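Local atomic coordinates of lactate dehydrogenase, adjacent gene encodes predicted malate dehydrogenase (Cryptosporidium parvum, PDB entry 4ND2), a protein that probably catalyses the NAD-dependent interconversion of (S)-lactate and pyruvate, with pyruvate and a cofactor analogue bound in this crystal. Residues I158-N172 with A184-F198. Numbering follows the deposited sequence.
Sequences IAQHFGVNASDVSAN and ATSSVSVGGVPLSSF. Unlike the reference sequence in segment 184-198: Ala184 (reference Val).
Ser170 and Ser189 form an antiparallel hydrogen-bonded pair: Ser170 N donates to Ser189 O at 2.8 Å, and Ser189 N returns a bond to Ser170 O at 3.0 Å. Beyond this pair Gly191 N reaches Asp168 O, almost in line with the C=O, and at the other end Ala184 N reaches Asn172 O at 3.0 Å. Between the Ser170-Ser189 pair and the Ala184 bond the pairing is interrupted and water enters. One water accepts from Asn172 N, donates to Ala184 O and bonds Ser187 OG; two others are hydrogen-bonded to Ser170 OG, one of them weakly, and both donate to Ser187 O. Small hydroxyls suit this wet face: with chi1 at 179°, Ser170 carries OG on the side away from its own N, where it meets the latter two waters, one of which also bonds Ser189 OG. Gly191 and Gly192, both with positive phi, complete the type I' turn from Val190 to Val193, a tight reversal suited to glycine.

The other face is apolar. Val169 and Val190 lie side by side as a non-hydrogen-bonded pair, and Val190 CG2 sits 4.0 Å from Ile158 CG2 of helix 147-162. Ile158 CD1 meets Val188 CG1 tip to tip at 3.7 Å. Farther out, Phe162 lays CE1 over one face of the Phe198 ring, 3.4 Å above its plane, with the two planes inclined at 42°; Val193 CG1 occupies the opposite face, while Leu195 CD2 touches the Phe162 rim.

Helix 147-162 is thereby joined to the antiparallel sheet and helix 195-200 of the C-terminal domain. Asn172 ND2 donates to Gly191 O of the second subunit, and Asp168 OD2 accepts from Val254 N of that subunit. The contact thus divides its chemistry: backbone bonds join strands, apolar side chains join sheet to helix, and polar groups bind water or the second subunit.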
# COMPACT_ATOMS: atom_id res chain seq x y z
N ILE A 158 -0.18 -14.89 21.43
CA ILE A 158 -1.23 -15.88 21.19
C ILE A 158 -1.07 -16.47 19.79
O ILE A 158 -1.11 -17.69 19.61
CB ILE A 158 -2.64 -15.27 21.32
CG1 ILE A 158 -2.89 -14.83 22.77
CG2 ILE A 158 -3.71 -16.27 20.89
CD1 ILE A 158 -3.99 -13.80 22.91
N ALA A 159 -0.87 -15.60 18.80
CA ALA A 159 -0.71 -16.01 17.41
C ALA A 159 0.50 -16.92 17.21
O ALA A 159 0.43 -17.89 16.45
CB ALA A 159 -0.58 -14.79 16.51
N GLN A 160 1.59 -16.62 17.91
CA GLN A 160 2.81 -17.42 17.82
C GLN A 160 2.62 -18.82 18.42
O GLN A 160 3.23 -19.78 17.95
CB GLN A 160 3.99 -16.70 18.48
CG GLN A 160 4.54 -15.57 17.61
CD GLN A 160 5.61 -14.73 18.29
OE1 GLN A 160 5.59 -14.53 19.50
NE2 GLN A 160 6.55 -14.23 17.49
N HIS A 161 1.79 -18.93 19.46
CA HIS A 161 1.47 -20.25 20.01
C HIS A 161 0.73 -21.11 18.99
O HIS A 161 1.15 -22.23 18.70
CB HIS A 161 0.63 -20.13 21.29
CG HIS A 161 0.13 -21.45 21.79
ND1 HIS A 161 0.90 -22.32 22.53
CD2 HIS A 161 -1.06 -22.08 21.60
CE1 HIS A 161 0.21 -23.41 22.79
NE2 HIS A 161 -0.98 -23.29 22.25
N PHE A 162 -0.35 -20.58 18.43
CA PHE A 162 -1.19 -21.32 17.49
C PHE A 162 -0.63 -21.40 16.06
O PHE A 162 -1.11 -22.18 15.25
CB PHE A 162 -2.60 -20.74 17.45
CG PHE A 162 -3.38 -20.94 18.71
CD1 PHE A 162 -3.87 -22.20 19.04
CD2 PHE A 162 -3.63 -19.89 19.58
CE1 PHE A 162 -4.59 -22.40 20.21
CE2 PHE A 162 -4.35 -20.08 20.75
CZ PHE A 162 -4.83 -21.34 21.06
N GLY A 163 0.38 -20.58 15.76
CA GLY A 163 0.98 -20.55 14.43
C GLY A 163 0.04 -19.97 13.38
O GLY A 163 -0.06 -20.50 12.27
N VAL A 164 -0.64 -18.88 13.73
CA VAL A 164 -1.60 -18.22 12.84
C VAL A 164 -1.29 -16.73 12.69
O VAL A 164 -0.54 -16.15 13.47
CB VAL A 164 -3.06 -18.37 13.35
CG1 VAL A 164 -3.45 -19.84 13.42
CG2 VAL A 164 -3.25 -17.69 14.70
N ASN A 165 -1.90 -16.13 11.67
CA ASN A 165 -1.81 -14.69 11.44
C ASN A 165 -2.34 -13.92 12.65
O ASN A 165 -3.49 -14.09 13.04
CB ASN A 165 -2.61 -14.33 10.19
CG ASN A 165 -2.55 -12.86 9.84
OD1 ASN A 165 -1.82 -12.08 10.45
ND2 ASN A 165 -3.33 -12.46 8.84
N ALA A 166 -1.48 -13.08 13.24
CA ALA A 166 -1.85 -12.30 14.43
C ALA A 166 -3.03 -11.36 14.18
O ALA A 166 -3.78 -11.05 15.10
CB ALA A 166 -0.65 -11.51 14.94
N SER A 167 -3.20 -10.93 12.93
CA SER A 167 -4.34 -10.09 12.55
C SER A 167 -5.68 -10.79 12.78
O SER A 167 -6.71 -10.13 12.91
CB SER A 167 -4.22 -9.64 11.09
OG SER A 167 -3.09 -8.79 10.91
N ASP A 168 -5.67 -12.12 12.82
CA ASP A 168 -6.89 -12.91 13.06
C ASP A 168 -7.10 -13.29 14.53
O ASP A 168 -8.02 -14.04 14.85
CB ASP A 168 -6.88 -14.16 12.18
CG ASP A 168 -6.90 -13.83 10.70
OD1 ASP A 168 -7.69 -12.94 10.31
OD2 ASP A 168 -6.14 -14.44 9.93
N VAL A 169 -6.24 -12.77 15.41
CA VAL A 169 -6.44 -12.90 16.85
C VAL A 169 -7.04 -11.60 17.37
O VAL A 169 -6.50 -10.52 17.13
CB VAL A 169 -5.11 -13.16 17.59
CG1 VAL A 169 -5.34 -13.21 19.10
CG2 VAL A 169 -4.48 -14.46 17.10
N SER A 170 -8.16 -11.72 18.07
CA SER A 170 -8.77 -10.60 18.79
C SER A 170 -8.38 -10.72 20.25
O SER A 170 -8.63 -11.75 20.88
CB SER A 170 -10.29 -10.63 18.65
OG SER A 170 -10.90 -9.56 19.36
N ALA A 171 -7.74 -9.68 20.79
CA ALA A 171 -7.30 -9.68 22.18
C ALA A 171 -7.05 -8.25 22.68
O ALA A 171 -6.45 -7.44 21.97
CB ALA A 171 -6.05 -10.52 22.34
N ASN A 172 -7.51 -7.96 23.89
CA ASN A 172 -7.39 -6.63 24.47
C ASN A 172 -6.60 -6.65 25.77
O ASN A 172 -6.73 -7.58 26.57
CB ASN A 172 -8.77 -6.04 24.72
CG ASN A 172 -9.43 -5.54 23.45
OD1 ASN A 172 -8.93 -4.62 22.80
ND2 ASN A 172 -10.55 -6.15 23.08
N ALA A 184 -6.98 -9.30 28.99
CA ALA A 184 -8.27 -9.93 29.27
C ALA A 184 -8.42 -11.24 28.50
O ALA A 184 -8.93 -11.27 27.38
CB ALA A 184 -9.41 -8.98 28.92
N THR A 185 -7.99 -12.34 29.12
CA THR A 185 -8.04 -13.65 28.46
C THR A 185 -9.46 -14.10 28.12
O THR A 185 -9.64 -14.86 27.17
CB THR A 185 -7.38 -14.75 29.32
OG1 THR A 185 -8.02 -14.81 30.60
CG2 THR A 185 -5.89 -14.49 29.50
N SER A 186 -10.45 -13.64 28.88
CA SER A 186 -11.83 -14.10 28.70
C SER A 186 -12.43 -13.74 27.34
O SER A 186 -13.27 -14.47 26.82
CB SER A 186 -12.73 -13.56 29.82
OG SER A 186 -12.94 -12.16 29.68
N SER A 187 -12.01 -12.61 26.77
CA SER A 187 -12.53 -12.14 25.49
C SER A 187 -11.56 -12.33 24.33
O SER A 187 -11.71 -11.72 23.27
CB SER A 187 -12.91 -10.66 25.61
OG SER A 187 -11.78 -9.88 25.97
N VAL A 188 -10.55 -13.18 24.51
CA VAL A 188 -9.65 -13.55 23.43
C VAL A 188 -10.36 -14.49 22.47
O VAL A 188 -11.09 -15.39 22.90
CB VAL A 188 -8.36 -14.22 23.96
CG1 VAL A 188 -7.56 -14.86 22.83
CG2 VAL A 188 -7.51 -13.22 24.72
N SER A 189 -10.17 -14.29 21.17
CA SER A 189 -10.63 -15.25 20.17
C SER A 189 -9.66 -15.33 19.00
O SER A 189 -8.98 -14.36 18.67
CB SER A 189 -12.04 -14.91 19.69
OG SER A 189 -12.13 -13.60 19.17
N VAL A 190 -9.58 -16.52 18.40
CA VAL A 190 -8.75 -16.76 17.23
C VAL A 190 -9.67 -17.23 16.10
O VAL A 190 -10.15 -18.37 16.11
CB VAL A 190 -7.67 -17.84 17.49
CG1 VAL A 190 -6.78 -18.01 16.27
CG2 VAL A 190 -6.84 -17.48 18.72
N GLY A 191 -9.93 -16.34 15.15
CA GLY A 191 -10.87 -16.62 14.07
C GLY A 191 -12.28 -16.92 14.55
O GLY A 191 -13.03 -17.63 13.87
N GLY A 192 -12.66 -16.36 15.70
CA GLY A 192 -13.97 -16.61 16.30
C GLY A 192 -13.98 -17.66 17.41
O GLY A 192 -14.97 -17.77 18.13
N VAL A 193 -12.90 -18.42 17.55
CA VAL A 193 -12.82 -19.49 18.54
C VAL A 193 -12.22 -18.98 19.86
O VAL A 193 -11.13 -18.42 19.86
CB VAL A 193 -11.95 -20.66 18.04
CG1 VAL A 193 -11.91 -21.79 19.06
CG2 VAL A 193 -12.46 -21.18 16.70
N PRO A 194 -12.93 -19.17 20.97
CA PRO A 194 -12.43 -18.71 22.27
C PRO A 194 -11.38 -19.64 22.88
O PRO A 194 -11.30 -20.81 22.50
CB PRO A 194 -13.69 -18.68 23.14
CG PRO A 194 -14.55 -19.76 22.57
CD PRO A 194 -14.27 -19.78 21.10
N LEU A 195 -10.58 -19.11 23.80
CA LEU A 195 -9.52 -19.91 24.44
C LEU A 195 -10.06 -21.14 25.17
O LEU A 195 -9.41 -22.18 25.20
CB LEU A 195 -8.69 -19.05 25.40
CG LEU A 195 -7.73 -18.04 24.76
CD1 LEU A 195 -7.14 -17.13 25.83
CD2 LEU A 195 -6.63 -18.74 23.98
N SER A 196 -11.25 -21.01 25.75
CA SER A 196 -11.91 -22.14 26.43
C SER A 196 -12.07 -23.35 25.51
O SER A 196 -11.92 -24.49 25.96
CB SER A 196 -13.27 -21.72 26.99
OG SER A 196 -14.14 -21.28 25.97
N SER A 197 -12.36 -23.11 24.23
CA SER A 197 -12.49 -24.19 23.25
C SER A 197 -11.15 -24.83 22.96
O SER A 197 -11.05 -26.06 22.89
CB SER A 197 -13.12 -23.69 21.95
OG SER A 197 -14.47 -23.32 22.14
N PHE A 198 -10.12 -24.01 22.78
CA PHE A 198 -8.77 -24.52 22.51
C PHE A 198 -8.24 -25.36 23.68
O PHE A 198 -7.49 -26.31 23.47
CB PHE A 198 -7.80 -23.37 22.20
CG PHE A 198 -8.02 -22.74 20.85
CD1 PHE A 198 -8.47 -21.43 20.74
CD2 PHE A 198 -7.78 -23.46 19.69
CE1 PHE A 198 -8.66 -20.85 19.50
CE2 PHE A 198 -7.98 -22.88 18.44
CZ PHE A 198 -8.42 -21.57 18.35
O HOH W 1 -10.76 -9.17 22.21
O HOH W 2 -13.05 -11.56 20.75
O HOH W 3 -9.22 -9.86 25.12